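Side-chain contacts in proteolytically activated form of PPO4 Tyrosinase (Agaricus bisporus var. bisporus H97, PDB 4OUA), which oxidises monophenols and o-diphenols to o-quinones with a pair of copper ions, the initial step of melanin synthesis: residues Gln128-Thr133 with Ser350-Asp355; Lys13-Ile18 with Val92-Tyr97; Ser82-Pro87 with Ala227-Phe232. All blocks are in the same frame, centred on the assembly; numbering follows the deposited sequence.

Contact 1 (Gln128-Thr133 with Ser350-Asp355); sequences QPYWDT and SYPDFD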
loop_
_atom_site.group_PDB
_atom_site.type_symbol
_atom_site.label_atom_id
_atom_site.label_comp_id
_atom_site.label_asym_id
_atom_site.label_seq_id
_atom_site.Cartn_x
_atom_site.Cartn_y
_atom_site.Cartn_z
ATOM N N GLN A 128 -8.911 -2.538 -1.125
ATOM C CA GLN A 128 -7.777 -2.003 -1.870
ATOM C C GLN A 128 -7.172 -3.046 -2.808
ATOM O O GLN A 128 -6.606 -4.042 -2.356
ATOM C CB GLN A 128 -6.706 -1.477 -0.912
ATOM C CG GLN A 128 -5.453 -0.961 -1.608
ATOM C CD GLN A 128 -5.740 0.175 -2.575
ATOM O OE1 GLN A 128 -5.297 0.154 -3.723
ATOM N NE2 GLN A 128 -6.480 1.175 -2.111
ATOM N N PRO A 129 -7.287 -2.814 -4.125
ATOM C CA PRO A 129 -6.718 -3.712 -5.138
ATOM C C PRO A 129 -5.195 -3.749 -5.068
ATOM O O PRO A 129 -4.585 -2.799 -4.577
ATOM C CB PRO A 129 -7.192 -3.096 -6.457
ATOM C CG PRO A 129 -7.402 -1.657 -6.142
ATOM C CD PRO A 129 -7.919 -1.631 -4.731
ATOM N N TYR A 130 -4.592 -4.831 -5.549
ATOM C CA TYR A 130 -3.141 -4.966 -5.490
ATOM C C TYR A 130 -2.524 -4.995 -6.882
ATOM O O TYR A 130 -3.142 -5.455 -7.842
ATOM C CB TYR A 130 -2.744 -6.225 -4.712
ATOM C CG TYR A 130 -3.193 -7.527 -5.342
ATOM C CD1 TYR A 130 -2.445 -8.129 -6.344
ATOM C CD2 TYR A 130 -4.356 -8.159 -4.925
ATOM C CE1 TYR A 130 -2.848 -9.317 -6.919
ATOM C CE2 TYR A 130 -4.767 -9.349 -5.495
ATOM C CZ TYR A 130 -4.010 -9.923 -6.492
ATOM O OH TYR A 130 -4.412 -11.108 -7.063
ATOM N N TRP A 131 -1.297 -4.495 -6.968
ATOM C CA TRP A 131 -0.554 -4.432 -8.219
ATOM C C TRP A 131 0.442 -5.589 -8.299
ATOM O O TRP A 131 1.537 -5.515 -7.742
ATOM C CB TRP A 131 0.159 -3.082 -8.325
ATOM C CG TRP A 131 1.004 -2.894 -9.544
ATOM C CD1 TRP A 131 0.934 -3.589 -10.716
ATOM C CD2 TRP A 131 2.060 -1.940 -9.706
ATOM N NE1 TRP A 131 1.880 -3.125 -11.599
ATOM C CE2 TRP A 131 2.585 -2.112 -11.000
ATOM C CE3 TRP A 131 2.612 -0.957 -8.879
ATOM C CZ2 TRP A 131 3.633 -1.338 -11.488
ATOM C CZ3 TRP A 131 3.653 -0.191 -9.365
ATOM C CH2 TRP A 131 4.152 -0.386 -10.657
ATOM N N ASP A 132 0.052 -6.658 -8.988
ATOM C CA ASP A 132 0.883 -7.854 -9.091
ATOM C C ASP A 132 2.137 -7.591 -9.927
ATOM O O ASP A 132 2.219 -7.990 -11.091
ATOM C CB ASP A 132 0.076 -9.005 -9.692
ATOM C CG ASP A 132 0.656 -10.366 -9.355
ATOM O OD1 ASP A 132 1.869 -10.451 -9.063
ATOM O OD2 ASP A 132 -0.109 -11.353 -9.382
ATOM N N THR A 133 3.113 -6.926 -9.319
ATOM C CA THR A 133 4.324 -6.512 -10.020
ATOM C C THR A 133 5.182 -7.696 -10.459
ATOM O O THR A 133 5.937 -7.601 -11.427
ATOM C CB THR A 133 5.175 -5.578 -9.143
ATOM O OG1 THR A 133 5.639 -6.292 -7.991
ATOM C CG2 THR A 133 4.353 -4.381 -8.689
ATOM N N SER A 350 -8.826 -10.262 2.499
ATOM C CA SER A 350 -8.090 -11.457 2.111
ATOM C C SER A 350 -7.736 -11.375 0.633
ATOM O O SER A 350 -8.042 -10.383 -0.029
ATOM C CB SER A 350 -8.905 -12.719 2.399
ATOM O OG SER A 350 -8.207 -13.881 1.985
ATOM N N TYR A 351 -7.095 -12.417 0.113
ATOM C CA TYR A 351 -6.682 -12.418 -1.286
ATOM C C TYR A 351 -7.254 -13.618 -2.027
ATOM O O TYR A 351 -7.409 -14.694 -1.451
ATOM C CB TYR A 351 -5.156 -12.394 -1.388
ATOM C CG TYR A 351 -4.544 -11.189 -0.714
ATOM C CD1 TYR A 351 -4.402 -9.987 -1.393
ATOM C CD2 TYR A 351 -4.127 -11.246 0.608
ATOM C CE1 TYR A 351 -3.854 -8.878 -0.777
ATOM C CE2 TYR A 351 -3.576 -10.142 1.233
ATOM C CZ TYR A 351 -3.442 -8.961 0.534
ATOM O OH TYR A 351 -2.895 -7.859 1.150
ATOM N N PRO A 352 -7.572 -13.428 -3.314
ATOM C CA PRO A 352 -8.207 -14.444 -4.160
ATOM C C PRO A 352 -7.322 -15.666 -4.399
ATOM O O PRO A 352 -7.801 -16.671 -4.926
ATOM C CB PRO A 352 -8.468 -13.695 -5.472
ATOM C CG PRO A 352 -7.491 -12.578 -5.475
ATOM C CD PRO A 352 -7.332 -12.172 -4.045
ATOM N N ASP A 353 -6.052 -15.576 -4.013
ATOM C CA ASP A 353 -5.121 -16.689 -4.161
ATOM C C ASP A 353 -5.521 -17.875 -3.290
ATOM O O ASP A 353 -5.095 -19.003 -3.533
ATOM C CB ASP A 353 -3.698 -16.247 -3.810
ATOM C CG ASP A 353 -3.274 -14.996 -4.557
ATOM O OD1 ASP A 353 -3.563 -13.885 -4.066
ATOM O OD2 ASP A 353 -2.654 -15.125 -5.634
ATOM N N PHE A 354 -6.347 -17.615 -2.281
ATOM C CA PHE A 354 -6.710 -18.634 -1.303
ATOM C C PHE A 354 -8.136 -19.154 -1.468
ATOM O O PHE A 354 -8.593 -19.972 -0.670
ATOM C CB PHE A 354 -6.541 -18.084 0.115
ATOM C CG PHE A 354 -5.153 -17.600 0.418
ATOM C CD1 PHE A 354 -4.158 -18.493 0.778
ATOM C CD2 PHE A 354 -4.846 -16.253 0.352
ATOM C CE1 PHE A 354 -2.881 -18.051 1.061
ATOM C CE2 PHE A 354 -3.569 -15.804 0.634
ATOM C CZ PHE A 354 -2.585 -16.704 0.989
ATOM N N ASP A 355 -8.832 -18.687 -2.501
ATOM C CA ASP A 355 -10.258 -18.975 -2.658
ATOM C C ASP A 355 -10.573 -20.465 -2.769
ATOM O O ASP A 355 -11.555 -20.939 -2.193
ATOM C CB ASP A 355 -10.816 -18.243 -3.884
ATOM C CG ASP A 355 -11.033 -16.759 -3.630
ATOM O OD1 ASP A 355 -11.107 -16.356 -2.449
ATOM O OD2 ASP A 355 -11.139 -15.996 -4.616
#

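Contact 2 (Lys13-Ile18 with Val92-Tyr97); sequences KNRLDI and VYVSIY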
loop_
_atom_site.group_PDB
_atom_site.type_symbol
_atom_site.label_atom_id
_atom_site.label_comp_id
_atom_site.label_asym_id
_atom_site.label_seq_id
_atom_site.Cartn_x
_atom_site.Cartn_y
_atom_site.Cartn_z
ATOM N N LYS A 13 -13.847 -9.638 2.632
ATOM C CA LYS A 13 -13.856 -9.605 1.173
ATOM C C LYS A 13 -12.435 -9.595 0.618
ATOM O O LYS A 13 -11.481 -9.278 1.329
ATOM C CB LYS A 13 -14.630 -8.389 0.665
ATOM C CG LYS A 13 -16.121 -8.445 0.945
ATOM C CD LYS A 13 -16.738 -9.713 0.377
ATOM C CE LYS A 13 -18.241 -9.741 0.596
ATOM N NZ LYS A 13 -18.596 -9.581 2.035
ATOM N N ASN A 14 -12.300 -9.941 -0.657
ATOM C CA ASN A 14 -10.989 -10.030 -1.284
ATOM C C ASN A 14 -10.512 -8.721 -1.895
ATOM O O ASN A 14 -11.295 -7.958 -2.459
ATOM C CB ASN A 14 -10.990 -11.113 -2.366
ATOM C CG ASN A 14 -10.928 -12.510 -1.792
ATOM O OD1 ASN A 14 -10.499 -12.706 -0.655
ATOM N ND2 ASN A 14 -11.351 -13.492 -2.579
ATOM N N ARG A 15 -9.214 -8.470 -1.767
ATOM C CA ARG A 15 -8.566 -7.408 -2.514
ATOM C C ARG A 15 -8.246 -7.945 -3.902
ATOM O O ARG A 15 -7.423 -8.848 -4.050
ATOM C CB ARG A 15 -7.302 -6.931 -1.802
ATOM C CG ARG A 15 -7.558 -6.369 -0.415
ATOM C CD ARG A 15 -6.262 -5.988 0.280
ATOM N NE ARG A 15 -6.508 -5.331 1.559
ATOM C CZ ARG A 15 -5.552 -4.976 2.410
ATOM N NH1 ARG A 15 -4.282 -5.223 2.121
ATOM N NH2 ARG A 15 -5.866 -4.382 3.552
ATOM N N LEU A 16 -8.911 -7.405 -4.915
ATOM C CA LEU A 16 -8.790 -7.937 -6.266
ATOM C C LEU A 16 -7.501 -7.496 -6.951
ATOM O O LEU A 16 -6.903 -6.485 -6.587
ATOM C CB LEU A 16 -9.991 -7.513 -7.111
ATOM C CG LEU A 16 -11.370 -7.904 -6.579
ATOM C CD1 LEU A 16 -12.454 -7.503 -7.566
ATOM C CD2 LEU A 16 -11.429 -9.392 -6.287
ATOM N N ASP A 17 -7.077 -8.277 -7.939
ATOM C CA ASP A 17 -5.985 -7.885 -8.815
ATOM C C ASP A 17 -6.438 -6.688 -9.643
ATOM O O ASP A 17 -7.522 -6.712 -10.227
ATOM C CB ASP A 17 -5.570 -9.049 -9.719
ATOM C CG ASP A 17 -4.328 -8.745 -10.535
ATOM O OD1 ASP A 17 -4.413 -7.925 -11.474
ATOM O OD2 ASP A 17 -3.268 -9.339 -10.244
ATOM N N ILE A 18 -5.615 -5.644 -9.687
ATOM C CA ILE A 18 -5.984 -4.404 -10.364
ATOM C C ILE A 18 -6.382 -4.639 -11.823
ATOM O O ILE A 18 -7.175 -3.885 -12.384
ATOM C CB ILE A 18 -4.836 -3.372 -10.311
ATOM C CG1 ILE A 18 -5.339 -1.988 -10.728
ATOM C CG2 ILE A 18 -3.674 -3.815 -11.185
ATOM C CD1 ILE A 18 -6.475 -1.467 -9.876
ATOM N N VAL A 92 -1.076 -2.949 8.533
ATOM C CA VAL A 92 -2.106 -2.171 9.205
ATOM C C VAL A 92 -2.168 -0.756 8.626
ATOM O O VAL A 92 -3.153 -0.040 8.811
ATOM C CB VAL A 92 -1.858 -2.119 10.728
ATOM C CG1 VAL A 92 -0.514 -1.472 11.024
ATOM C CG2 VAL A 92 -2.986 -1.383 11.434
ATOM N N TYR A 93 -1.114 -0.365 7.914
ATOM C CA TYR A 93 -1.078 0.932 7.244
ATOM C C TYR A 93 -2.072 0.964 6.089
ATOM O O TYR A 93 -2.820 1.927 5.923
ATOM C CB TYR A 93 0.330 1.241 6.733
ATOM C CG TYR A 93 0.497 2.646 6.189
ATOM C CD1 TYR A 93 -0.372 3.665 6.558
ATOM C CD2 TYR A 93 1.518 2.949 5.297
ATOM C CE1 TYR A 93 -0.223 4.948 6.060
ATOM C CE2 TYR A 93 1.675 4.226 4.794
ATOM C CZ TYR A 93 0.803 5.223 5.179
ATOM O OH TYR A 93 0.957 6.497 4.680
ATOM N N VAL A 94 -2.072 -0.093 5.285
ATOM C CA VAL A 94 -3.027 -0.217 4.193
ATOM C C VAL A 94 -4.443 -0.377 4.746
ATOM O O VAL A 94 -5.422 -0.013 4.094
ATOM C CB VAL A 94 -2.692 -1.415 3.280
ATOM C CG1 VAL A 94 -3.675 -1.496 2.122
ATOM C CG2 VAL A 94 -1.266 -1.308 2.767
ATOM N N SER A 95 -4.541 -0.915 5.957
ATOM C CA SER A 95 -5.834 -1.171 6.583
ATOM C C SER A 95 -6.576 0.117 6.920
ATOM O O SER A 95 -7.785 0.217 6.704
ATOM C CB SER A 95 -5.653 -2.011 7.845
ATOM O OG SER A 95 -5.044 -3.249 7.533
ATOM N N ILE A 96 -5.855 1.097 7.455
ATOM C CA ILE A 96 -6.468 2.376 7.789
ATOM C C ILE A 96 -6.855 3.107 6.511
ATOM O O ILE A 96 -7.904 3.748 6.445
ATOM C CB ILE A 96 -5.534 3.264 8.634
ATOM C CG1 ILE A 96 -6.271 4.528 9.082
ATOM C CG2 ILE A 96 -4.274 3.619 7.861
ATOM C CD1 ILE A 96 -7.527 4.246 9.879
ATOM N N TYR A 97 -6.008 2.994 5.493
ATOM C CA TYR A 97 -6.282 3.601 4.197
ATOM C C TYR A 97 -7.517 2.981 3.559
ATOM O O TYR A 97 -8.436 3.687 3.147
ATOM C CB TYR A 97 -5.083 3.446 3.264
ATOM C CG TYR A 97 -5.257 4.137 1.933
ATOM C CD1 TYR A 97 -4.970 5.488 1.789
ATOM C CD2 TYR A 97 -5.705 3.440 0.818
ATOM C CE1 TYR A 97 -5.124 6.126 0.571
ATOM C CE2 TYR A 97 -5.863 4.069 -0.403
ATOM C CZ TYR A 97 -5.569 5.410 -0.521
ATOM O OH TYR A 97 -5.728 6.035 -1.736
#

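Contact 3 (Ser82-Pro87 with Ala227-Phe232); sequences SQVLFP and ANWEAF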
loop_
_atom_site.group_PDB
_atom_site.type_symbol
_atom_site.label_atom_id
_atom_site.label_comp_id
_atom_site.label_asym_id
_atom_site.label_seq_id
_atom_site.Cartn_x
_atom_site.Cartn_y
_atom_site.Cartn_z
ATOM N N SER A 82 13.887 -1.026 7.253
ATOM C CA SER A 82 15.160 -1.618 7.657
ATOM C C SER A 82 15.074 -2.260 9.040
ATOM O O SER A 82 16.089 -2.452 9.709
ATOM C CB SER A 82 16.269 -0.565 7.636
ATOM O OG SER A 82 16.340 0.072 6.374
ATOM N N GLN A 83 13.859 -2.594 9.462
ATOM C CA GLN A 83 13.646 -3.199 10.771
ATOM C C GLN A 83 12.616 -4.326 10.709
ATOM O O GLN A 83 11.885 -4.459 9.727
ATOM C CB GLN A 83 13.208 -2.139 11.782
ATOM C CG GLN A 83 12.182 -1.165 11.242
ATOM C CD GLN A 83 11.396 -0.486 12.342
ATOM O OE1 GLN A 83 10.900 -1.143 13.255
ATOM N NE2 GLN A 83 11.278 0.834 12.263
ATOM N N VAL A 84 12.561 -5.126 11.770
ATOM C CA VAL A 84 11.726 -6.325 11.802
ATOM C C VAL A 84 10.231 -6.039 11.683
ATOM O O VAL A 84 9.448 -6.936 11.374
ATOM C CB VAL A 84 11.959 -7.128 13.098
ATOM C CG1 VAL A 84 13.334 -7.775 13.084
ATOM C CG2 VAL A 84 11.794 -6.232 14.316
ATOM N N LEU A 85 9.836 -4.793 11.922
ATOM C CA LEU A 85 8.420 -4.440 11.949
ATOM C C LEU A 85 7.886 -3.991 10.594
ATOM O O LEU A 85 6.711 -3.647 10.477
ATOM C CB LEU A 85 8.166 -3.340 12.982
ATOM C CG LEU A 85 8.389 -3.722 14.445
ATOM C CD1 LEU A 85 7.937 -2.598 15.356
ATOM C CD2 LEU A 85 7.662 -5.018 14.775
ATOM N N PHE A 86 8.745 -3.996 9.578
ATOM C CA PHE A 86 8.370 -3.495 8.257
ATOM C C PHE A 86 7.086 -4.127 7.720
ATOM O O PHE A 86 6.150 -3.416 7.358
ATOM C CB PHE A 86 9.505 -3.718 7.252
ATOM C CG PHE A 86 9.113 -3.430 5.830
ATOM C CD1 PHE A 86 9.060 -2.127 5.363
ATOM C CD2 PHE A 86 8.790 -4.460 4.964
ATOM C CE1 PHE A 86 8.693 -1.857 4.057
ATOM C CE2 PHE A 86 8.423 -4.196 3.656
ATOM C CZ PHE A 86 8.375 -2.892 3.203
ATOM N N PRO A 87 7.040 -5.467 7.664
ATOM C CA PRO A 87 5.860 -6.152 7.125
ATOM C C PRO A 87 4.574 -5.847 7.895
ATOM O O PRO A 87 3.553 -5.550 7.275
ATOM C CB PRO A 87 6.229 -7.634 7.252
ATOM C CG PRO A 87 7.721 -7.650 7.260
ATOM C CD PRO A 87 8.117 -6.413 8.003
ATOM N N ALA A 227 13.332 -18.732 5.540
ATOM C CA ALA A 227 12.956 -19.497 6.723
ATOM C C ALA A 227 12.897 -18.612 7.966
ATOM O O ALA A 227 11.947 -18.685 8.744
ATOM C CB ALA A 227 13.923 -20.648 6.938
ATOM N N ASN A 228 13.918 -17.780 8.149
ATOM C CA ASN A 228 13.974 -16.891 9.304
ATOM C C ASN A 228 13.347 -15.534 9.000
ATOM O O ASN A 228 13.342 -15.080 7.855
ATOM C CB ASN A 228 15.419 -16.713 9.777
ATOM C CG ASN A 228 16.292 -16.020 8.747
ATOM O OD1 ASN A 228 16.143 -16.232 7.543
ATOM N ND2 ASN A 228 17.209 -15.183 9.218
ATOM N N TRP A 229 12.826 -14.890 10.039
ATOM C CA TRP A 229 12.096 -13.637 9.894
ATOM C C TRP A 229 13.012 -12.450 9.613
ATOM O O TRP A 229 12.629 -11.514 8.909
ATOM C CB TRP A 229 11.269 -13.366 11.154
ATOM C CG TRP A 229 10.522 -12.068 11.126
ATOM C CD1 TRP A 229 10.918 -10.882 11.670
ATOM C CD2 TRP A 229 9.245 -11.827 10.524
ATOM N NE1 TRP A 229 9.968 -9.917 11.444
ATOM C CE2 TRP A 229 8.932 -10.471 10.743
ATOM C CE3 TRP A 229 8.337 -12.625 9.824
ATOM C CZ2 TRP A 229 7.749 -9.896 10.283
ATOM C CZ3 TRP A 229 7.165 -12.053 9.369
ATOM C CH2 TRP A 229 6.881 -10.701 9.600
ATOM N N GLU A 230 14.219 -12.487 10.166
ATOM C CA GLU A 230 15.156 -11.379 10.017
ATOM C C GLU A 230 15.528 -11.141 8.559
ATOM O O GLU A 230 15.553 -10.003 8.097
ATOM C CB GLU A 230 16.418 -11.628 10.845
ATOM C CG GLU A 230 16.606 -10.646 11.990
ATOM C CD GLU A 230 16.780 -9.216 11.511
ATOM O OE1 GLU A 230 17.187 -9.021 10.345
ATOM O OE2 GLU A 230 16.511 -8.285 12.301
ATOM N N ALA A 231 15.815 -12.220 7.836
ATOM C CA ALA A 231 16.218 -12.114 6.439
ATOM C C ALA A 231 15.029 -11.812 5.529
ATOM O O ALA A 231 15.204 -11.422 4.375
ATOM C CB ALA A 231 16.912 -13.391 5.994
ATOM N N PHE A 232 13.822 -11.991 6.056
ATOM C CA PHE A 232 12.607 -11.792 5.272
ATOM C C PHE A 232 11.952 -10.436 5.527
ATOM O O PHE A 232 11.389 -9.831 4.615
ATOM C CB PHE A 232 11.604 -12.911 5.567
ATOM C CG PHE A 232 10.211 -12.625 5.076
ATOM C CD1 PHE A 232 9.872 -12.836 3.750
ATOM C CD2 PHE A 232 9.241 -12.148 5.942
ATOM C CE1 PHE A 232 8.594 -12.578 3.297
ATOM C CE2 PHE A 232 7.961 -11.886 5.495
ATOM C CZ PHE A 232 7.637 -12.101 4.170
#

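Contact 1 (Gln128-Thr133 with Ser350-Asp355)
Tyr130 holds CG between its backbone N and carbonyl carbon (chi1 63°), whereas Tyr351 carries CG beside the backbone N and anti to the carbonyl carbon (chi1 -59°); these two settings bring the rings together as an offset edge-to-face pair. Their planes stand 66° apart and their centroids 6.0 Å. Tyr351 supplies the edge: Tyr130 CD2 lies near the plane of its ring, 4.0 Å from Tyr351 CD1. Pro352 arrives from the opposite direction to the Tyr130 side chain, its CD at that ring's edge, 4.1 Å from Tyr130 CE2, and its CG 3.8 Å from Tyr130 OH. Asp353 passes obliquely by the Tyr130 hydroxyl, with Asp353 OD1 4.2 Å from Tyr130 OH, and no hydrogen bond passes between the two segments. The polar ends are held from elsewhere: Tyr351 OH is hydrogen-bonded to Asp286, and Asp353 forms a salt bridge with Arg287 and a hydrogen bond with His372. Arg287 also pairs with Asp132, so one cation lies between two carboxylates and probably eases the repulsion between them. Tyr351 is the second tyrosine of the Tyr-x-Tyr motif of tyrosinases. The contact is buried: helix 277-295 is touched by both tyrosines, Tyr130 also bonds through its backbone to Leu16 and Ile18, and 350-355 leads from strand 349-350 toward helix 362-377.

Contact 2 (Lys13-Ile18 with Val92-Tyr97)
Arg15 reaches Val94 with an outstretched chain, chi2 177° and chi3 175° keeping it straight from CG to NE; although Arg15 CA lies 11.3 Å from Val94 CA, the guanidinium can still be laid against residues 92-97 of helix 86-109. Val94 answers with a single methyl: chi1 of -178° sets CG1 opposite the backbone N, and the methyl sits over one face of the guanidinium. Val94 CG1 is 3.8 Å from Arg15 NH1 and 3.9 Å from Arg15 NH2, resting across the planar group rather than against one nitrogen. Ser95 lies at the rim of the same group, near its plane, with Ser95 OG 4.2 Å from Arg15 NH2. That hydroxyl is hydrogen-bonded one turn back to Arg91 O, and no hydrogen bond crosses the contact. The charge of Arg15 is met elsewhere, by a salt bridge from NH2 to Glu98 and a cation-pi contact with Tyr349, while NH1 makes a weak hydrogen bond to Tyr351. An arginine near the N terminus, set against the Tyr-x-Tyr motif, is a known feature of tyrosinases, and here it is buried. Val94 also packs on the copper ligand His282, which places the contact in the second shell, the Val94 side chain about 9 Å from a copper ion. Strand 13-14 pairs in parallel with strand 349-350, Arg15 touches Ser283 of helix 277-295, and helix 86-109 supplies the other wall.

Contact 3 (Ser82-Pro87 with Ala227-Phe232)
Val84 and Pro87 pack on Trp229 where a type I beta turn, Gln83 to Phe86, leads into helix 86-109, one of the helices that carry the copper ligands in the tyrosinase fold. Gln83 starts the turn, its O receiving the backbone N of Phe86. Val84 follows and makes two kinds of contact. Its carbonyl oxygen takes the indole N-H, Val84 O lying 3.0 Å from Trp229 NE1, while its side chain leans on the pyrrole part of the ring, with Val84 CB 4.1 Å from Trp229 CD1. Val84 CG1 also comes beside OE2 of Glu230, whose chain bends at chi2 and whose other oxygen, OE1, is hydrogen-bonded to His242. Leu85 points its CB away from 227-232, and its side chain packs on Leu319. Phe86 begins the helix, and its O holds ND1 of His90, a copper ligand, making it a second-shell residue of the metal site. Pro87 closes the segment against the benzo part of the indole: Pro87 CG lies 3.8 Å from Trp229 CZ2, and the two side chains slide past each other in opposite directions. Trp229 gets there with CG opposite its backbone N (chi1 178°). A leucine in place of the tryptophan would probably leave Val84 O without its donor and open a gap beside Pro87. The indole bond lies in the carbonyl plane on a lone pair of Val84 O, with a C=O...N angle of 127°; the N-H...O angle is 147°, and the oxygen stays close to the plane of the indole.

Overall arrangement
Contacts 1 and 2 are neighbours, their centres about 9 Å apart, and they touch where Ser350 O meets Arg15 N at 2.8 Å, a probable hydrogen bond from strand 349-350 to Arg15, just past strand 13-14. Contact 3 lies about 21 Å from each by centres. Along the chain contact 2 closes before contact 1 opens, whereas the segments of contact 3 alternate with those of both. Helix 86-109 serves contact 3 at its start and contact 2 farther along, with copper ligand His90 between, and helix 277-295 borders all three. Segments 13-18 and 350-355 thus meet beside the copper-bearing helices, while contact 3 fastens helix 229-233 to the entry of helix 86-109.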